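Local coordinates for protein porin B (Pseudomonas putida, PDB 4GEY) that forms an outer-membrane beta-barrel channel of the carbohydrate-selective OprB family that probably admits sugars such as glucose, at residues I182-P187 with Q212-L217; K231-P236 with Y258-A263. The protein carries 2 engineered substitutions. One frame throughout, in Å; residues are numbered along the deposited sequence.

Contact 1 of 2, residues I182-P187 with Q212-L217; sequences IWYNWP and QNPSNL. With BGC (beta-D-glucopyranose), chain B.
The Y184 ring meets L217 face on: CD2 of L217 stands 3.7 Å from the ring centroid and only 6° off its normal, a CH-pi contact. The carbonyl O of I182 lies over the centre of the opposite face, and N213 O approaches the rim near the ring plane, 4.0 Å from CE2. With chi1 at -48°, Y184 CG is anti to the carbonyl carbon, beside the backbone N. OH sits 3.3 Å from P214 CA and is hydrogen-bonded to the carbonyl of G181. An alanine in place of Y184 would probably leave L217 without its apolar platform and the G181 carbonyl without its phenol partner. The Q212 side chain crosses that of I182 at about a right angle. W183 NE1 donates in its ring plane to N185 OD1 (2.9 Å), while N185 ND2 is held by S173 O. In the glucose pocket, sugar O4 makes a weak hydrogen bond to W186 O (3.0 Å). Segment 212-217 starts on Q212, the last residue of strand 203-212, and turns through 3-10 segment 214-216, with an Asx turn at N213; loop 182-187 packs I182 and W183 on I234 of strand 232-245, W186 and P187 on T96 and R98 of strand 89-100.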
loop_
_atom_site.group_PDB
_atom_site.type_symbol
_atom_site.label_atom_id
_atom_site.label_comp_id
_atom_site.label_asym_id
_atom_site.label_seq_id
_atom_site.Cartn_x
_atom_site.Cartn_y
_atom_site.Cartn_z
ATOM N N ILE A 182 -1.610 8.355 9.632
ATOM C CA ILE A 182 -0.957 7.806 10.834
ATOM C C ILE A 182 -0.305 6.433 10.616
ATOM O O ILE A 182 0.652 6.070 11.307
ATOM C CB ILE A 182 -1.932 7.679 12.049
ATOM C CG1 ILE A 182 -3.040 6.664 11.745
ATOM C CG2 ILE A 182 -2.527 9.024 12.421
ATOM C CD1 ILE A 182 -3.873 6.289 12.919
ATOM N N TRP A 183 -0.839 5.668 9.672
ATOM C CA TRP A 183 -0.375 4.307 9.397
ATOM C C TRP A 183 0.503 4.426 8.171
ATOM O O TRP A 183 0.064 4.916 7.134
ATOM C CB TRP A 183 -1.598 3.390 9.168
ATOM C CG TRP A 183 -1.379 1.991 8.599
ATOM C CD1 TRP A 183 -0.675 1.653 7.476
ATOM C CD2 TRP A 183 -1.941 0.768 9.092
ATOM N NE1 TRP A 183 -0.744 0.297 7.258
ATOM C CE2 TRP A 183 -1.517 -0.267 8.235
ATOM C CE3 TRP A 183 -2.749 0.446 10.182
ATOM C CZ2 TRP A 183 -1.865 -1.595 8.437
ATOM C CZ3 TRP A 183 -3.098 -0.878 10.382
ATOM C CH2 TRP A 183 -2.655 -1.882 9.515
ATOM N N TYR A 184 1.755 4.009 8.286
ATOM C CA TYR A 184 2.715 4.237 7.207
ATOM C C TYR A 184 3.327 2.940 6.696
ATOM O O TYR A 184 4.174 2.350 7.348
ATOM C CB TYR A 184 3.850 5.138 7.693
ATOM C CG TYR A 184 3.417 6.392 8.423
ATOM C CD1 TYR A 184 2.306 7.124 8.011
ATOM C CD2 TYR A 184 4.128 6.851 9.522
ATOM C CE1 TYR A 184 1.915 8.277 8.681
ATOM C CE2 TYR A 184 3.749 8.002 10.190
ATOM C CZ TYR A 184 2.645 8.706 9.769
ATOM O OH TYR A 184 2.272 9.841 10.447
ATOM N N ASN A 185 2.916 2.504 5.520
ATOM C CA ASN A 185 3.545 1.353 4.899
ATOM C C ASN A 185 4.950 1.659 4.396
ATOM O O ASN A 185 5.400 2.821 4.410
ATOM C CB ASN A 185 2.702 0.873 3.717
ATOM C CG ASN A 185 1.299 0.447 4.128
ATOM O OD1 ASN A 185 1.112 -0.238 5.128
ATOM N ND2 ASN A 185 0.312 0.858 3.355
ATOM N N TRP A 186 5.628 0.590 3.963
ATOM C CA TRP A 186 6.767 0.674 3.045
ATOM C C TRP A 186 6.522 1.833 2.089
ATOM O O TRP A 186 5.524 1.837 1.378
ATOM C CB TRP A 186 6.863 -0.619 2.237
ATOM C CG TRP A 186 7.922 -0.609 1.169
ATOM C CD1 TRP A 186 7.991 0.220 0.068
ATOM C CD2 TRP A 186 9.062 -1.476 1.078
ATOM N NE1 TRP A 186 9.102 -0.067 -0.669
ATOM C CE2 TRP A 186 9.776 -1.108 -0.082
ATOM C CE3 TRP A 186 9.548 -2.532 1.867
ATOM C CZ2 TRP A 186 10.943 -1.748 -0.476
ATOM C CZ3 TRP A 186 10.710 -3.162 1.482
ATOM C CH2 TRP A 186 11.399 -2.769 0.320
ATOM N N PRO A 187 7.475 2.765 1.985
ATOM C CA PRO A 187 8.860 2.623 2.439
ATOM C C PRO A 187 9.182 3.336 3.739
ATOM O O PRO A 187 10.369 3.539 3.989
ATOM C CB PRO A 187 9.625 3.332 1.328
ATOM C CG PRO A 187 8.684 4.463 0.936
ATOM C CD PRO A 187 7.283 3.999 1.195
ATOM N N GLN A 212 3.897 5.718 16.510
ATOM C CA GLN A 212 3.167 6.534 15.553
ATOM C C GLN A 212 3.702 7.965 15.673
ATOM O O GLN A 212 3.505 8.645 16.688
ATOM C CB GLN A 212 1.646 6.378 15.765
ATOM C CG GLN A 212 0.794 7.636 15.802
ATOM C CD GLN A 212 0.829 8.440 14.517
ATOM O OE1 GLN A 212 1.274 7.954 13.471
ATOM N NE2 GLN A 212 0.368 9.696 14.594
ATOM N N ASN A 213 4.424 8.387 14.638
ATOM C CA ASN A 213 5.294 9.561 14.712
ATOM C C ASN A 213 5.399 10.250 13.360
ATOM O O ASN A 213 6.283 9.925 12.577
ATOM C CB ASN A 213 6.693 9.115 15.160
ATOM C CG ASN A 213 7.672 10.276 15.337
ATOM O OD1 ASN A 213 7.402 11.423 14.958
ATOM N ND2 ASN A 213 8.831 9.969 15.915
ATOM N N PRO A 214 4.505 11.217 13.095
ATOM C CA PRO A 214 4.381 11.943 11.817
ATOM C C PRO A 214 5.690 12.534 11.307
ATOM O O PRO A 214 5.833 12.710 10.100
ATOM C CB PRO A 214 3.415 13.079 12.147
ATOM C CG PRO A 214 2.620 12.574 13.275
ATOM C CD PRO A 214 3.531 11.690 14.090
ATOM N N SER A 215 6.628 12.829 12.202
ATOM C CA SER A 215 7.908 13.370 11.776
ATOM C C SER A 215 8.701 12.379 10.905
ATOM O O SER A 215 9.597 12.781 10.162
ATOM C CB SER A 215 8.737 13.846 12.973
ATOM O OG SER A 215 9.517 12.791 13.502
ATOM N N ASN A 216 8.366 11.092 10.988
ATOM C CA ASN A 216 8.928 10.100 10.067
ATOM C C ASN A 216 8.634 10.421 8.605
ATOM O O ASN A 216 9.353 9.984 7.725
ATOM C CB ASN A 216 8.415 8.700 10.381
ATOM C CG ASN A 216 9.301 7.961 11.363
ATOM O OD1 ASN A 216 10.522 7.865 11.171
ATOM N ND2 ASN A 216 8.690 7.428 12.428
ATOM N N LEU A 217 7.578 11.192 8.356
ATOM C CA LEU A 217 7.191 11.553 7.000
ATOM C C LEU A 217 8.049 12.691 6.434
ATOM O O LEU A 217 8.204 12.806 5.223
ATOM C CB LEU A 217 5.703 11.919 6.941
ATOM C CG LEU A 217 4.699 10.827 7.327
ATOM C CD1 LEU A 217 3.262 11.305 7.164
ATOM C CD2 LEU A 217 4.923 9.531 6.552
HETATM C C2 BGC B . 3.530 4.952 -2.025
HETATM C C3 BGC B . 3.309 3.577 -1.898
HETATM C C4 BGC B . 3.365 3.135 -0.507
HETATM C C5 BGC B . 2.393 3.919 0.428
HETATM C C6 BGC B . 2.576 3.711 1.756
HETATM C C1 BGC B . 2.548 5.731 -1.318
HETATM O O1 BGC B . 2.850 7.070 -1.488
HETATM O O2 BGC B . 3.501 5.305 -3.447
HETATM O O3 BGC B . 4.305 2.866 -2.711
HETATM O O4 BGC B . 3.111 1.759 -0.463
HETATM O O5 BGC B . 2.585 5.395 0.092
HETATM O O6 BGC B . 3.612 4.355 2.418
#

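Contact 2 of 2, residues K231-P236 with Y258-A263; sequences KGAIMP and YSTAKA. Engineered in segment 231-236: M235 (natural residue Leu).
T260 turns its hydroxyl onto the backbone of A233: with chi1 at 68°, OG1 stands between its own backbone N and carbonyl carbon and accepts a hydrogen bond from A233 N (2.6 Å). The T260 N-H answers with a straighter bond to A233 O (2.7 Å). The same hydroxyl passes over the glycine, 3.3 Å from G232 CA, and A261 CB packs against K231 CB at 3.8 Å. K231 and G232 together face Q212 of strand 203-212 in a classic beta bulge.

Further along, the two strands run antiparallel. I234 and S259 form a non-hydrogen-bonded pair with both side chains on one face; CG1 of I234 lies 3.8 Å from S259 OG, and that face also carries contacts to I182 and E154. M235, an engineered selenomethionine where the natural residue is leucine, forms a hydrogen-bonded pair with Y258 on the other face. Its N-H reaches Y258 O at 2.6 Å, and Y258 N returns a bond to M235 O. The two side chains cross obliquely. A bend at chi3 (94°) carries M235 CE to 4.2 Å from Y258 CB; with CG of Y258 anti to its backbone N (chi1 -176°), it is CB, and not the ring, that meets M235. A bound detergent, C8E, about 8 Å from the M235 side chain, is consistent with this being the membrane-facing side of the barrel wall.

At A233 a side-chain oxygen thus takes the place that the carbonyl of T260 would fill in a regular hydrogen-bonded pair. The chemistry implies that the pairing of hairpin 232-245/248-259 is extended one residue past the end of strand 248-259 by a threonine hydroxyl, with the A233 amide and carbonyl both still bonded.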
loop_
_atom_site.group_PDB
_atom_site.type_symbol
_atom_site.label_atom_id
_atom_site.label_comp_id
_atom_site.label_asym_id
_atom_site.label_seq_id
_atom_site.Cartn_x
_atom_site.Cartn_y
_atom_site.Cartn_z
ATOM N N LYS A 231 3.509 10.663 18.689
ATOM C CA LYS A 231 2.216 11.193 19.119
ATOM C C LYS A 231 1.383 10.147 19.863
ATOM O O LYS A 231 0.388 10.474 20.504
ATOM C CB LYS A 231 1.431 11.781 17.935
ATOM C CG LYS A 231 2.094 13.008 17.263
ATOM C CD LYS A 231 2.397 14.115 18.272
ATOM C CE LYS A 231 3.072 15.323 17.630
ATOM N NZ LYS A 231 3.629 16.284 18.644
ATOM N N GLY A 232 1.829 8.901 19.801
ATOM C CA GLY A 232 1.078 7.779 20.317
ATOM C C GLY A 232 1.524 6.483 19.664
ATOM O O GLY A 232 2.630 6.383 19.151
ATOM N N ALA A 233 0.647 5.490 19.672
ATOM C CA ALA A 233 0.982 4.158 19.194
ATOM C C ALA A 233 -0.148 3.649 18.328
ATOM O O ALA A 233 -1.312 3.949 18.589
ATOM C CB ALA A 233 1.184 3.219 20.390
ATOM N N ILE A 234 0.177 2.882 17.300
ATOM C CA ILE A 234 -0.863 2.149 16.581
ATOM C C ILE A 234 -0.811 0.684 16.960
ATOM O O ILE A 234 0.247 0.067 17.003
ATOM C CB ILE A 234 -0.762 2.275 15.049
ATOM C CG1 ILE A 234 -0.937 3.736 14.618
ATOM C CG2 ILE A 234 -1.801 1.358 14.368
ATOM C CD1 ILE A 234 -0.940 3.929 13.113
HETATM N N MSE A 235 -1.972 0.131 17.249
HETATM C CA MSE A 235 -2.057 -1.217 17.749
HETATM C C MSE A 235 -2.972 -2.020 16.834
HETATM O O MSE A 235 -4.182 -2.015 17.017
HETATM C CB MSE A 235 -2.631 -1.168 19.153
HETATM C CG MSE A 235 -2.709 -2.495 19.848
HETATM SE SE MSE A 235 -3.912 -2.343 21.379
HETATM C CE MSE A 235 -5.605 -2.928 20.576
ATOM N N PRO A 236 -2.400 -2.683 15.823
ATOM C CA PRO A 236 -3.208 -3.530 14.941
ATOM C C PRO A 236 -3.352 -4.941 15.482
ATOM O O PRO A 236 -2.423 -5.422 16.135
ATOM C CB PRO A 236 -2.393 -3.558 13.643
ATOM C CG PRO A 236 -1.009 -3.363 14.069
ATOM C CD PRO A 236 -1.024 -2.532 15.333
ATOM N N TYR A 258 -6.111 0.206 16.415
ATOM C CA TYR A 258 -6.419 1.241 17.385
ATOM C C TYR A 258 -5.202 2.143 17.516
ATOM O O TYR A 258 -4.070 1.667 17.628
ATOM C CB TYR A 258 -6.803 0.639 18.740
ATOM C CG TYR A 258 -7.224 1.673 19.760
ATOM C CD1 TYR A 258 -8.528 2.178 19.785
ATOM C CD2 TYR A 258 -6.324 2.148 20.710
ATOM C CE1 TYR A 258 -8.910 3.125 20.727
ATOM C CE2 TYR A 258 -6.703 3.103 21.643
ATOM C CZ TYR A 258 -7.992 3.581 21.646
ATOM O OH TYR A 258 -8.352 4.522 22.583
ATOM N N SER A 259 -5.440 3.446 17.485
ATOM C CA SER A 259 -4.354 4.401 17.480
ATOM C C SER A 259 -4.478 5.342 18.650
ATOM O O SER A 259 -5.490 6.008 18.797
ATOM C CB SER A 259 -4.367 5.201 16.185
ATOM O OG SER A 259 -3.354 6.195 16.201
ATOM N N THR A 260 -3.432 5.423 19.462
ATOM C CA THR A 260 -3.506 6.158 20.715
ATOM C C THR A 260 -3.174 7.638 20.593
ATOM O O THR A 260 -3.126 8.346 21.588
ATOM C CB THR A 260 -2.614 5.509 21.785
ATOM O OG1 THR A 260 -1.230 5.670 21.432
ATOM C CG2 THR A 260 -2.939 4.026 21.905
ATOM N N ALA A 261 -2.953 8.112 19.376
ATOM C CA ALA A 261 -2.646 9.529 19.168
ATOM C C ALA A 261 -3.913 10.388 19.008
ATOM O O ALA A 261 -4.962 9.890 18.598
ATOM C CB ALA A 261 -1.722 9.697 17.977
ATOM N N LYS A 262 -3.813 11.673 19.345
ATOM C CA LYS A 262 -4.928 12.602 19.167
ATOM C C LYS A 262 -5.255 12.784 17.685
ATOM O O LYS A 262 -4.363 12.975 16.870
ATOM C CB LYS A 262 -4.595 13.979 19.764
ATOM C CG LYS A 262 -4.384 14.019 21.260
ATOM C CD LYS A 262 -4.122 15.439 21.759
ATOM N N ALA A 263 -6.538 12.728 17.347
ATOM C CA ALA A 263 -6.999 13.097 16.012
ATOM C C ALA A 263 -8.121 14.154 16.057
ATOM O O ALA A 263 -8.916 14.205 17.015
ATOM C CB ALA A 263 -7.463 11.875 15.266
#

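Contacts 1 and 2 lie 12 Å apart between centres and share the edge where strand 203-212 meets strand 232-245. Q212, in contact 1, is probably hydrogen-bonded by its backbone to both bulge residues of contact 2: its O to K231 N at 2.8 Å, and its N to G232 O at 3.0 Å. I182 joins them from the loop side, its CD1 3.3 Å from S259 OG and its O packed on I234 CD1. The glucose belongs to contact 1, through N185, W186 and P187; the side chain of I234 in contact 2 is about 12 Å from the sugar. Contact 2 therefore belongs to the barrel wall behind the loop that carries part of the pocket.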